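Local coordinates for protein aminoglycoside 6-adenylyltransferase (Bacillus subtilis, PDB 2PBE) that transfers the nucleotidyl group of ATP or GTP to O-6 of streptomycin, and adenylates streptidine with ATP, mediating bacterial resistance to streptomycin, at residues Q62-E65 with I66-K69; L192-M195 with M196-I200; K215-K218 with R219-S222; L245-C248 with Y249-R253. One frame throughout, in Å; residues are numbered along the deposited sequence.

Contact 1. Residues Q62-E65 with I66-K69; sequences QWLE and IFGK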
loop_
_atom_site.group_PDB
_atom_site.type_symbol
_atom_site.label_atom_id
_atom_site.label_comp_id
_atom_site.label_asym_id
_atom_site.label_seq_id
_atom_site.Cartn_x
_atom_site.Cartn_y
_atom_site.Cartn_z
ATOM N N GLN A 62 -7.778 -20.679 18.084
ATOM C CA GLN A 62 -6.650 -21.234 17.332
ATOM C C GLN A 62 -6.090 -20.298 16.256
ATOM O O GLN A 62 -4.872 -20.154 16.119
ATOM C CB GLN A 62 -7.058 -22.561 16.676
ATOM C CG GLN A 62 -6.857 -23.806 17.533
ATOM C CD GLN A 62 -5.403 -24.012 17.928
ATOM O OE1 GLN A 62 -4.520 -24.132 17.074
ATOM N NE2 GLN A 62 -5.149 -24.064 19.234
ATOM N N TRP A 63 -6.977 -19.656 15.499
ATOM C CA TRP A 63 -6.551 -18.754 14.436
ATOM C C TRP A 63 -5.624 -17.630 14.939
ATOM O O TRP A 63 -4.906 -17.003 14.150
ATOM C CB TRP A 63 -7.767 -18.151 13.746
ATOM C CG TRP A 63 -8.592 -17.356 14.663
ATOM C CD1 TRP A 63 -9.545 -17.828 15.530
ATOM C CD2 TRP A 63 -8.523 -15.949 14.853
ATOM N NE1 TRP A 63 -10.076 -16.784 16.255
ATOM C CE2 TRP A 63 -9.474 -15.615 15.863
ATOM C CE3 TRP A 63 -7.751 -14.921 14.268
ATOM C CZ2 TRP A 63 -9.677 -14.281 16.309
ATOM C CZ3 TRP A 63 -7.951 -13.588 14.705
ATOM C CH2 TRP A 63 -8.912 -13.286 15.724
ATOM N N LEU A 64 -5.657 -17.380 16.246
ATOM C CA LEU A 64 -4.843 -16.342 16.869
ATOM C C LEU A 64 -3.376 -16.723 16.996
ATOM O O LEU A 64 -2.515 -15.866 17.114
ATOM C CB LEU A 64 -5.398 -16.021 18.254
ATOM C CG LEU A 64 -6.681 -15.193 18.353
ATOM C CD1 LEU A 64 -7.286 -15.346 19.726
ATOM C CD2 LEU A 64 -6.378 -13.747 18.071
ATOM N N GLU A 65 -3.108 -18.018 16.971
ATOM C CA GLU A 65 -1.759 -18.557 17.115
ATOM C C GLU A 65 -0.833 -18.027 16.037
ATOM O O GLU A 65 0.395 -18.018 16.214
ATOM C CB GLU A 65 -1.817 -20.093 17.054
ATOM C CG GLU A 65 -0.880 -20.819 18.012
ATOM C CD GLU A 65 -1.197 -20.541 19.474
ATOM O OE1 GLU A 65 -0.481 -19.720 20.098
ATOM O OE2 GLU A 65 -2.164 -21.142 19.993
ATOM N N ILE A 66 -1.426 -17.568 14.938
ATOM C CA ILE A 66 -0.664 -17.047 13.812
ATOM C C ILE A 66 0.121 -15.781 14.148
ATOM O O ILE A 66 1.158 -15.497 13.539
ATOM C CB ILE A 66 -1.588 -16.767 12.605
ATOM C CG1 ILE A 66 -0.739 -16.540 11.347
ATOM C CG2 ILE A 66 -2.489 -15.559 12.905
ATOM C CD1 ILE A 66 -1.536 -16.377 10.078
ATOM N N PHE A 67 -0.372 -15.025 15.122
ATOM C CA PHE A 67 0.295 -13.788 15.489
ATOM C C PHE A 67 1.490 -14.010 16.396
ATOM O O PHE A 67 2.242 -13.075 16.679
ATOM C CB PHE A 67 -0.696 -12.846 16.155
ATOM C CG PHE A 67 -1.887 -12.516 15.304
ATOM C CD1 PHE A 67 -1.716 -11.966 14.025
ATOM C CD2 PHE A 67 -3.182 -12.734 15.779
ATOM C CE1 PHE A 67 -2.839 -11.626 13.210
ATOM C CE2 PHE A 67 -4.316 -12.404 14.984
ATOM C CZ PHE A 67 -4.142 -11.844 13.696
ATOM N N GLY A 68 1.662 -15.244 16.870
ATOM C CA GLY A 68 2.803 -15.523 17.720
ATOM C C GLY A 68 2.546 -15.885 19.167
ATOM O O GLY A 68 1.449 -15.738 19.685
ATOM N N LYS A 69 3.583 -16.383 19.830
ATOM C CA LYS A 69 3.470 -16.773 21.223
ATOM C C LYS A 69 3.224 -15.559 22.090
ATOM O O LYS A 69 3.866 -14.517 21.933
ATOM C CB LYS A 69 4.736 -17.514 21.666
ATOM C CG LYS A 69 4.724 -19.050 21.494
ATOM C CD LYS A 69 4.170 -19.526 20.150
ATOM C CE LYS A 69 2.671 -19.877 20.220
ATOM N NZ LYS A 69 2.064 -19.795 18.860
HETATM O O HOH W 1 -1.314 -15.365 19.587
#
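Glu65 and Lys69 form the charged part of this turn, which joins helix 54-58 to strand 70-74. Lys69 NZ lies 2.8 Å from Glu65 OE1 in a salt bridge. It meets the oxygen on the anti side, 27° out of the carboxylate plane. The lysine chain bends at chi2 and chi3 (44° and -95°), and this curls its amine back to the acid.

Backbone bonds tighten the turn. Phe67 N donates to Leu64 O at 3.0 Å, and Gly68 N to Glu65 O at 3.1 Å. Both span three residues, as in a 3-10 turn. A water donates to Leu64 O and to Gly68 O, so Leu64 O takes two hydrogen bonds.

Apolar contacts gather at the Phe67 ring. Trp63 CZ3 comes to its edge, 3.8 Å from Phe67 CE2. Leu64 CD2 also lies at that edge, in the ring plane, 3.9 Å from Phe67 CE2. Outside the turn, Leu64 rests on Tyr92 and Ile94 of strand 90-96, and Phe67 meets Phe16 of helix 6-19 edge-to-face.

The chemistry is two-sided. Leu64 and Phe67 are buried against sheet and helix, whereas the ion pair lies on the more exposed side, where solvent probably weakens its attraction.

Contact 2. Residues L192-M195 with M196-I200; sequences LLRM and MAWHI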
loop_
_atom_site.group_PDB
_atom_site.type_symbol
_atom_site.label_atom_id
_atom_site.label_comp_id
_atom_site.label_asym_id
_atom_site.label_seq_id
_atom_site.Cartn_x
_atom_site.Cartn_y
_atom_site.Cartn_z
ATOM N N LEU A 192 5.826 5.326 -10.274
ATOM C CA LEU A 192 5.874 4.029 -10.926
ATOM C C LEU A 192 5.153 3.054 -9.979
ATOM O O LEU A 192 4.355 2.215 -10.410
ATOM C CB LEU A 192 7.327 3.594 -11.124
ATOM C CG LEU A 192 7.576 2.100 -11.358
ATOM C CD1 LEU A 192 6.823 1.623 -12.615
ATOM C CD2 LEU A 192 9.077 1.855 -11.510
ATOM N N LEU A 193 5.425 3.206 -8.684
ATOM C CA LEU A 193 4.810 2.375 -7.662
ATOM C C LEU A 193 3.298 2.523 -7.609
ATOM O O LEU A 193 2.581 1.539 -7.423
ATOM C CB LEU A 193 5.385 2.721 -6.302
ATOM C CG LEU A 193 6.644 2.033 -5.804
ATOM C CD1 LEU A 193 6.873 2.477 -4.380
ATOM C CD2 LEU A 193 6.478 0.521 -5.852
ATOM N N ARG A 194 2.814 3.757 -7.741
ATOM C CA ARG A 194 1.378 4.017 -7.724
ATOM C C ARG A 194 0.778 3.325 -8.918
ATOM O O ARG A 194 -0.263 2.695 -8.810
ATOM C CB ARG A 194 1.085 5.514 -7.832
ATOM C CG ARG A 194 -0.392 5.862 -7.770
ATOM C CD ARG A 194 -0.595 7.355 -7.860
ATOM N NE ARG A 194 0.136 8.084 -6.820
ATOM C CZ ARG A 194 -0.314 8.247 -5.581
ATOM N NH1 ARG A 194 -1.501 7.740 -5.212
ATOM N NH2 ARG A 194 0.434 8.913 -4.713
HETATM N N MSE A 195 1.444 3.458 -10.060
HETATM C CA MSE A 195 0.987 2.827 -11.297
HETATM C C MSE A 195 0.908 1.313 -11.109
HETATM O O MSE A 195 -0.033 0.663 -11.578
HETATM C CB MSE A 195 1.952 3.159 -12.449
HETATM C CG MSE A 195 1.421 2.780 -13.828
HETATM SE SE MSE A 195 -0.390 3.448 -14.177
HETATM C CE MSE A 195 0.007 5.342 -14.546
HETATM N N MSE A 196 1.904 0.755 -10.425
HETATM C CA MSE A 196 1.923 -0.673 -10.186
HETATM C C MSE A 196 0.826 -1.048 -9.192
HETATM O O MSE A 196 0.186 -2.092 -9.321
HETATM C CB MSE A 196 3.294 -1.088 -9.656
HETATM C CG MSE A 196 4.396 -0.942 -10.689
HETATM SE SE MSE A 196 6.218 -1.293 -10.056
HETATM C CE MSE A 196 6.370 -3.208 -10.322
ATOM N N ALA A 197 0.601 -0.184 -8.210
ATOM C CA ALA A 197 -0.429 -0.438 -7.216
ATOM C C ALA A 197 -1.798 -0.401 -7.884
ATOM O O ALA A 197 -2.662 -1.228 -7.577
ATOM C CB ALA A 197 -0.354 0.590 -6.100
ATOM N N TRP A 198 -1.980 0.544 -8.806
ATOM C CA TRP A 198 -3.256 0.670 -9.514
ATOM C C TRP A 198 -3.506 -0.582 -10.351
ATOM O O TRP A 198 -4.653 -0.983 -10.582
ATOM C CB TRP A 198 -3.261 1.894 -10.430
ATOM C CG TRP A 198 -3.505 3.240 -9.743
ATOM C CD1 TRP A 198 -4.012 3.439 -8.486
ATOM C CD2 TRP A 198 -3.352 4.544 -10.321
ATOM N NE1 TRP A 198 -4.192 4.780 -8.244
ATOM C CE2 TRP A 198 -3.800 5.488 -9.346
ATOM C CE3 TRP A 198 -2.886 5.020 -11.572
ATOM C CZ2 TRP A 198 -3.798 6.895 -9.577
ATOM C CZ3 TRP A 198 -2.884 6.424 -11.816
ATOM C CH2 TRP A 198 -3.342 7.342 -10.808
ATOM N N HIS A 199 -2.424 -1.191 -10.822
ATOM C CA HIS A 199 -2.545 -2.411 -11.600
ATOM C C HIS A 199 -3.022 -3.542 -10.670
ATOM O O HIS A 199 -3.921 -4.295 -11.018
ATOM C CB HIS A 199 -1.190 -2.765 -12.215
ATOM C CG HIS A 199 -1.200 -4.034 -13.002
ATOM N ND1 HIS A 199 -2.009 -4.217 -14.100
ATOM C CD2 HIS A 199 -0.518 -5.193 -12.829
ATOM C CE1 HIS A 199 -1.828 -5.441 -14.572
ATOM N NE2 HIS A 199 -0.932 -6.051 -13.818
ATOM N N ILE A 200 -2.416 -3.640 -9.488
ATOM C CA ILE A 200 -2.757 -4.688 -8.518
ATOM C C ILE A 200 -4.229 -4.473 -8.133
ATOM O O ILE A 200 -5.038 -5.415 -8.052
ATOM C CB ILE A 200 -1.822 -4.601 -7.247
ATOM C CG1 ILE A 200 -0.351 -4.895 -7.601
ATOM C CG2 ILE A 200 -2.291 -5.580 -6.201
ATOM C CD1 ILE A 200 -0.090 -6.291 -8.251
#
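Four i to i+4 backbone bonds, from Met196 N to Leu192 O through His199 N to Met195 O, make 192-200 a regular alpha-helical part of helix 177-204. Most of its side chains are buried.

Arg194 and Trp198 stand one turn apart. The aliphatic part of the arginine lies over one face of the indole in a CH-pi contact. Its CG is 4.0 Å from the centroid of the five-membered ring and 20° off the ring normal. The chain is extended through chi1 (-178°) and chi2, which carries CG and CD along the ring. It then bends at chi3, and the guanidinium plane stands 62° from the ring. Arg194 NH2 is hydrogen-bonded to Gln143 O.

Met195, a selenomethionine, reaches the same indole from the edge. This is a Met-aromatic contact, with SE 5.3 Å from the centroid of the six-membered ring. Met195 also packs on Phe154 and Cys157 of helix 151-173. Trp198 touches Cys157 too, and Pro149.

Further round the helix, Leu192 packs on Met196, also a selenomethionine. Leu192 CG and CD1 each lie 3.9 Å from Met196 SE.

Contact 3. Residues K215-K218 with R219-S222; sequences KFMK and RYLS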
loop_
_atom_site.group_PDB
_atom_site.type_symbol
_atom_site.label_atom_id
_atom_site.label_comp_id
_atom_site.label_asym_id
_atom_site.label_seq_id
_atom_site.Cartn_x
_atom_site.Cartn_y
_atom_site.Cartn_z
ATOM N N LYS A 215 5.867 1.323 2.761
ATOM C CA LYS A 215 6.264 0.140 3.534
ATOM C C LYS A 215 5.434 -1.130 3.307
ATOM O O LYS A 215 5.896 -2.227 3.607
ATOM C CB LYS A 215 6.293 0.481 5.040
ATOM C CG LYS A 215 4.969 0.981 5.617
ATOM C CD LYS A 215 5.195 1.838 6.863
ATOM C CE LYS A 215 5.368 1.019 8.129
ATOM N NZ LYS A 215 4.047 0.551 8.636
ATOM N N PHE A 216 4.227 -0.985 2.776
ATOM C CA PHE A 216 3.353 -2.141 2.547
ATOM C C PHE A 216 3.391 -2.738 1.146
ATOM O O PHE A 216 2.761 -3.756 0.884
ATOM C CB PHE A 216 1.894 -1.790 2.864
ATOM C CG PHE A 216 1.661 -1.321 4.261
ATOM C CD1 PHE A 216 2.207 -2.017 5.360
ATOM C CD2 PHE A 216 0.861 -0.190 4.496
ATOM C CE1 PHE A 216 1.963 -1.593 6.691
ATOM C CE2 PHE A 216 0.595 0.262 5.825
ATOM C CZ PHE A 216 1.150 -0.443 6.925
HETATM N N MSE A 217 4.139 -2.114 0.249
HETATM C CA MSE A 217 4.202 -2.579 -1.123
HETATM C C MSE A 217 4.753 -3.977 -1.375
HETATM O O MSE A 217 4.336 -4.637 -2.342
HETATM C CB MSE A 217 4.955 -1.552 -1.973
HETATM C CG MSE A 217 4.113 -0.336 -2.315
HETATM SE SE MSE A 217 2.356 -0.817 -3.046
HETATM C CE MSE A 217 2.774 -0.982 -4.936
ATOM N N LYS A 218 5.674 -4.436 -0.530
ATOM C CA LYS A 218 6.235 -5.774 -0.698
ATOM C C LYS A 218 5.121 -6.776 -0.431
ATOM O O LYS A 218 5.152 -7.921 -0.907
ATOM C CB LYS A 218 7.392 -6.016 0.275
ATOM C CG LYS A 218 8.287 -7.139 -0.164
ATOM C CD LYS A 218 9.358 -7.417 0.865
ATOM C CE LYS A 218 10.441 -8.323 0.301
ATOM N NZ LYS A 218 9.854 -9.524 -0.377
ATOM N N ARG A 219 4.136 -6.324 0.336
ATOM C CA ARG A 219 2.999 -7.159 0.695
ATOM C C ARG A 219 1.872 -7.060 -0.323
ATOM O O ARG A 219 0.732 -7.367 -0.014
ATOM C CB ARG A 219 2.462 -6.747 2.060
ATOM C CG ARG A 219 1.724 -7.819 2.806
ATOM C CD ARG A 219 2.373 -7.952 4.151
ATOM N NE ARG A 219 3.812 -8.189 4.027
ATOM C CZ ARG A 219 4.370 -9.257 3.451
ATOM N NH1 ARG A 219 3.616 -10.231 2.940
ATOM N NH2 ARG A 219 5.693 -9.336 3.335
ATOM N N TYR A 220 2.186 -6.627 -1.530
ATOM C CA TYR A 220 1.169 -6.508 -2.555
ATOM C C TYR A 220 1.711 -6.975 -3.876
ATOM O O TYR A 220 0.986 -7.529 -4.687
ATOM C CB TYR A 220 0.729 -5.071 -2.687
ATOM C CG TYR A 220 -0.228 -4.659 -1.604
ATOM C CD1 TYR A 220 -1.539 -5.204 -1.541
ATOM C CD2 TYR A 220 0.170 -3.741 -0.600
ATOM C CE1 TYR A 220 -2.434 -4.843 -0.495
ATOM C CE2 TYR A 220 -0.693 -3.380 0.447
ATOM C CZ TYR A 220 -1.992 -3.929 0.505
ATOM O OH TYR A 220 -2.803 -3.553 1.563
ATOM N N LEU A 221 2.997 -6.710 -4.097
ATOM C CA LEU A 221 3.680 -7.099 -5.319
ATOM C C LEU A 221 4.122 -8.548 -5.218
ATOM O O LEU A 221 4.457 -9.027 -4.128
ATOM C CB LEU A 221 4.920 -6.231 -5.521
ATOM C CG LEU A 221 4.884 -4.872 -6.208
ATOM C CD1 LEU A 221 3.539 -4.211 -6.033
ATOM C CD2 LEU A 221 5.988 -4.014 -5.613
ATOM N N SER A 222 4.115 -9.233 -6.348
ATOM C CA SER A 222 4.564 -10.605 -6.402
ATOM C C SER A 222 6.088 -10.502 -6.321
ATOM O O SER A 222 6.630 -9.393 -6.256
ATOM C CB SER A 222 4.147 -11.245 -7.720
ATOM O OG SER A 222 4.745 -10.579 -8.809
#
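Met217 and Leu221 interlock on the inner side of the turn between strand 207-209 and helix 223-230. Met217 is a selenomethionine, bent at chi2 and chi3 (-50° and -87°). The hooked chain brings its CE to 3.5 Å from Leu221 CD1. The methyl fills the hollow beside the leucine branch and also rests on Leu193 and Ala197 of helix 177-204.

The Tyr220 ring is the second bump. It leans over the start of the turn, with CE2 3.9 Å from Phe216 CB, and Met217 CA lies at its edge. It stacks on the Phe208 ring, and Tyr220 also packs on Leu14 and Leu18 of helix 6-19.

Three backbone bonds hold the turn. Arg219 N donates to Phe216 O at 3.0 Å. Met217 O accepts from both Tyr220 N and Leu221 N, each at 3.0 Å. Leu221 N comes nearly along the C=O axis, whereas Tyr220 N sits 66° out of the carbonyl plane. Ser222 then forms the N-cap of helix 223-230.

Arg219 points away from Met217. Apolar packing ties the turn to helices 177-204 and 6-19. Arg219 adds a charged link to the second through Asp11 and Asp15, which probably stabilise its positive charge.

Contact 4. Residues L245-C248 with Y249-R253; sequences LFTC and YALFR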
loop_
_atom_site.group_PDB
_atom_site.type_symbol
_atom_site.label_atom_id
_atom_site.label_comp_id
_atom_site.label_asym_id
_atom_site.label_seq_id
_atom_site.Cartn_x
_atom_site.Cartn_y
_atom_site.Cartn_z
ATOM N N LEU A 245 16.918 5.258 -14.276
ATOM C CA LEU A 245 15.857 6.055 -14.902
ATOM C C LEU A 245 15.210 5.355 -16.077
ATOM O O LEU A 245 13.983 5.312 -16.188
ATOM C CB LEU A 245 16.413 7.402 -15.370
ATOM C CG LEU A 245 15.370 8.290 -16.059
ATOM C CD1 LEU A 245 14.325 8.759 -15.057
ATOM C CD2 LEU A 245 16.075 9.475 -16.687
ATOM N N PHE A 246 16.034 4.833 -16.976
ATOM C CA PHE A 246 15.481 4.137 -18.123
ATOM C C PHE A 246 14.712 2.910 -17.674
ATOM O O PHE A 246 13.732 2.532 -18.311
ATOM C CB PHE A 246 16.569 3.740 -19.113
ATOM C CG PHE A 246 17.253 4.910 -19.770
ATOM C CD1 PHE A 246 16.565 6.120 -20.017
ATOM C CD2 PHE A 246 18.583 4.789 -20.200
ATOM C CE1 PHE A 246 17.211 7.201 -20.692
ATOM C CE2 PHE A 246 19.246 5.850 -20.874
ATOM C CZ PHE A 246 18.556 7.060 -21.119
ATOM N N THR A 247 15.157 2.300 -16.581
ATOM C CA THR A 247 14.486 1.118 -16.048
ATOM C C THR A 247 13.078 1.519 -15.586
ATOM O O THR A 247 12.122 0.797 -15.841
ATOM C CB THR A 247 15.330 0.474 -14.908
ATOM O OG1 THR A 247 16.546 -0.033 -15.470
ATOM C CG2 THR A 247 14.573 -0.680 -14.218
ATOM N N CYS A 248 12.957 2.669 -14.928
ATOM C CA CYS A 248 11.657 3.171 -14.497
ATOM C C CYS A 248 10.798 3.427 -15.738
ATOM O O CYS A 248 9.590 3.194 -15.734
ATOM C CB CYS A 248 11.819 4.464 -13.711
ATOM S SG CYS A 248 12.666 4.234 -12.125
ATOM N N TYR A 249 11.434 3.908 -16.803
ATOM C CA TYR A 249 10.744 4.167 -18.069
ATOM C C TYR A 249 10.085 2.893 -18.567
ATOM O O TYR A 249 8.871 2.846 -18.801
ATOM C CB TYR A 249 11.736 4.648 -19.147
ATOM C CG TYR A 249 12.034 6.130 -19.128
ATOM C CD1 TYR A 249 11.805 6.900 -17.956
ATOM C CD2 TYR A 249 12.541 6.787 -20.278
ATOM C CE1 TYR A 249 12.068 8.277 -17.925
ATOM C CE2 TYR A 249 12.808 8.196 -20.264
ATOM C CZ TYR A 249 12.566 8.931 -19.075
ATOM O OH TYR A 249 12.797 10.291 -19.024
ATOM N N ALA A 250 10.917 1.866 -18.720
ATOM C CA ALA A 250 10.482 0.565 -19.201
ATOM C C ALA A 250 9.321 0.032 -18.381
ATOM O O ALA A 250 8.322 -0.426 -18.926
ATOM C CB ALA A 250 11.645 -0.400 -19.150
ATOM N N LEU A 251 9.447 0.107 -17.057
ATOM C CA LEU A 251 8.399 -0.388 -16.186
ATOM C C LEU A 251 7.150 0.473 -16.176
ATOM O O LEU A 251 6.049 -0.043 -16.009
ATOM C CB LEU A 251 8.930 -0.548 -14.774
ATOM C CG LEU A 251 9.845 -1.762 -14.622
ATOM C CD1 LEU A 251 10.507 -1.758 -13.265
ATOM C CD2 LEU A 251 9.027 -3.048 -14.812
ATOM N N PHE A 252 7.310 1.780 -16.361
ATOM C CA PHE A 252 6.140 2.650 -16.342
ATOM C C PHE A 252 5.289 2.447 -17.571
ATOM O O PHE A 252 4.068 2.546 -17.499
ATOM C CB PHE A 252 6.524 4.133 -16.262
ATOM C CG PHE A 252 5.416 4.992 -15.731
ATOM C CD1 PHE A 252 5.079 4.930 -14.371
ATOM C CD2 PHE A 252 4.681 5.839 -16.580
ATOM C CE1 PHE A 252 4.004 5.713 -13.838
ATOM C CE2 PHE A 252 3.591 6.639 -16.072
ATOM C CZ PHE A 252 3.257 6.570 -14.691
ATOM N N ARG A 253 5.936 2.186 -18.703
ATOM C CA ARG A 253 5.205 1.964 -19.943
ATOM C C ARG A 253 4.365 0.725 -19.714
ATOM O O ARG A 253 3.156 0.730 -19.909
ATOM C CB ARG A 253 6.163 1.718 -21.121
ATOM C CG ARG A 253 6.971 2.938 -21.517
ATOM C CD ARG A 253 8.041 2.622 -22.574
ATOM N NE ARG A 253 8.896 3.788 -22.801
ATOM C CZ ARG A 253 10.219 3.806 -22.631
ATOM N NH1 ARG A 253 10.862 2.717 -22.236
ATOM N NH2 ARG A 253 10.906 4.926 -22.859
#
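Tyr249 packs against Leu245 and Phe246 on one side of the alpha-helix 238-263, in the C-terminal helical part of the chain. This side is tight. Leu245 CD1 is 3.7 Å from Tyr249 CE1, and Leu245 CG is 3.8 Å from the same carbon. Leu245 CG stands anti to its own nitrogen (chi1 179°), which sends the branch forward along the helix to the tyrosine.

Phe246 turns its edge toward the face of Tyr249 in an offset edge-to-face pair. The centroids are 6.0 Å apart and the planes stand at 60°. Phe246 also meets Tyr282 of helix 270-283 edge-to-face. The polar end of the tyrosine is held too, since Tyr249 OH is hydrogen-bonded to Ser165 OG of helix 151-173. Tyr249 also touches Val169 of that helix and Ile274 and Thr278 of helix 270-283, so its ring sits between these helices.

The side with Thr247, Ala250 and Leu251 is looser. Ala250 is exposed. Thr247 CG2 comes no nearer than 4.3 Å to Leu251 CD1, although Leu251 still touches helix 177-204. Thr247 OG1 turns back to its own helix and bonds to Lys243 O.

Both sides share the same regular backbone. Tyr249 N donates to Leu245 O and Leu251 N to Thr247 O, each at 3.0 Å. Ala250 N donates to Phe246 O at 2.9 Å.

In the fold
Contacts 2, 3 and 4 form a connected series. Contact 2 lies between the other two on helix 177-204. Its centre is about 11 Å from that of contact 3 and about 13 Å from that of contact 4. Ile200 CD1 of contact 2 lies 3.9 Å from Tyr220 O of contact 3. Towards contact 4, Met195 CE meets Phe252 CZ at 3.5 Å, and Leu192 CD1 meets Leu251 CB at 3.7 Å. Contacts 3 and 4 do not touch; their nearest atoms are about 9 Å apart. Contact 1 stands apart beside the mixed sheet, its centre about 41 Å from that of contact 4. Helix 6-19 packs against both contact 1 and contact 3.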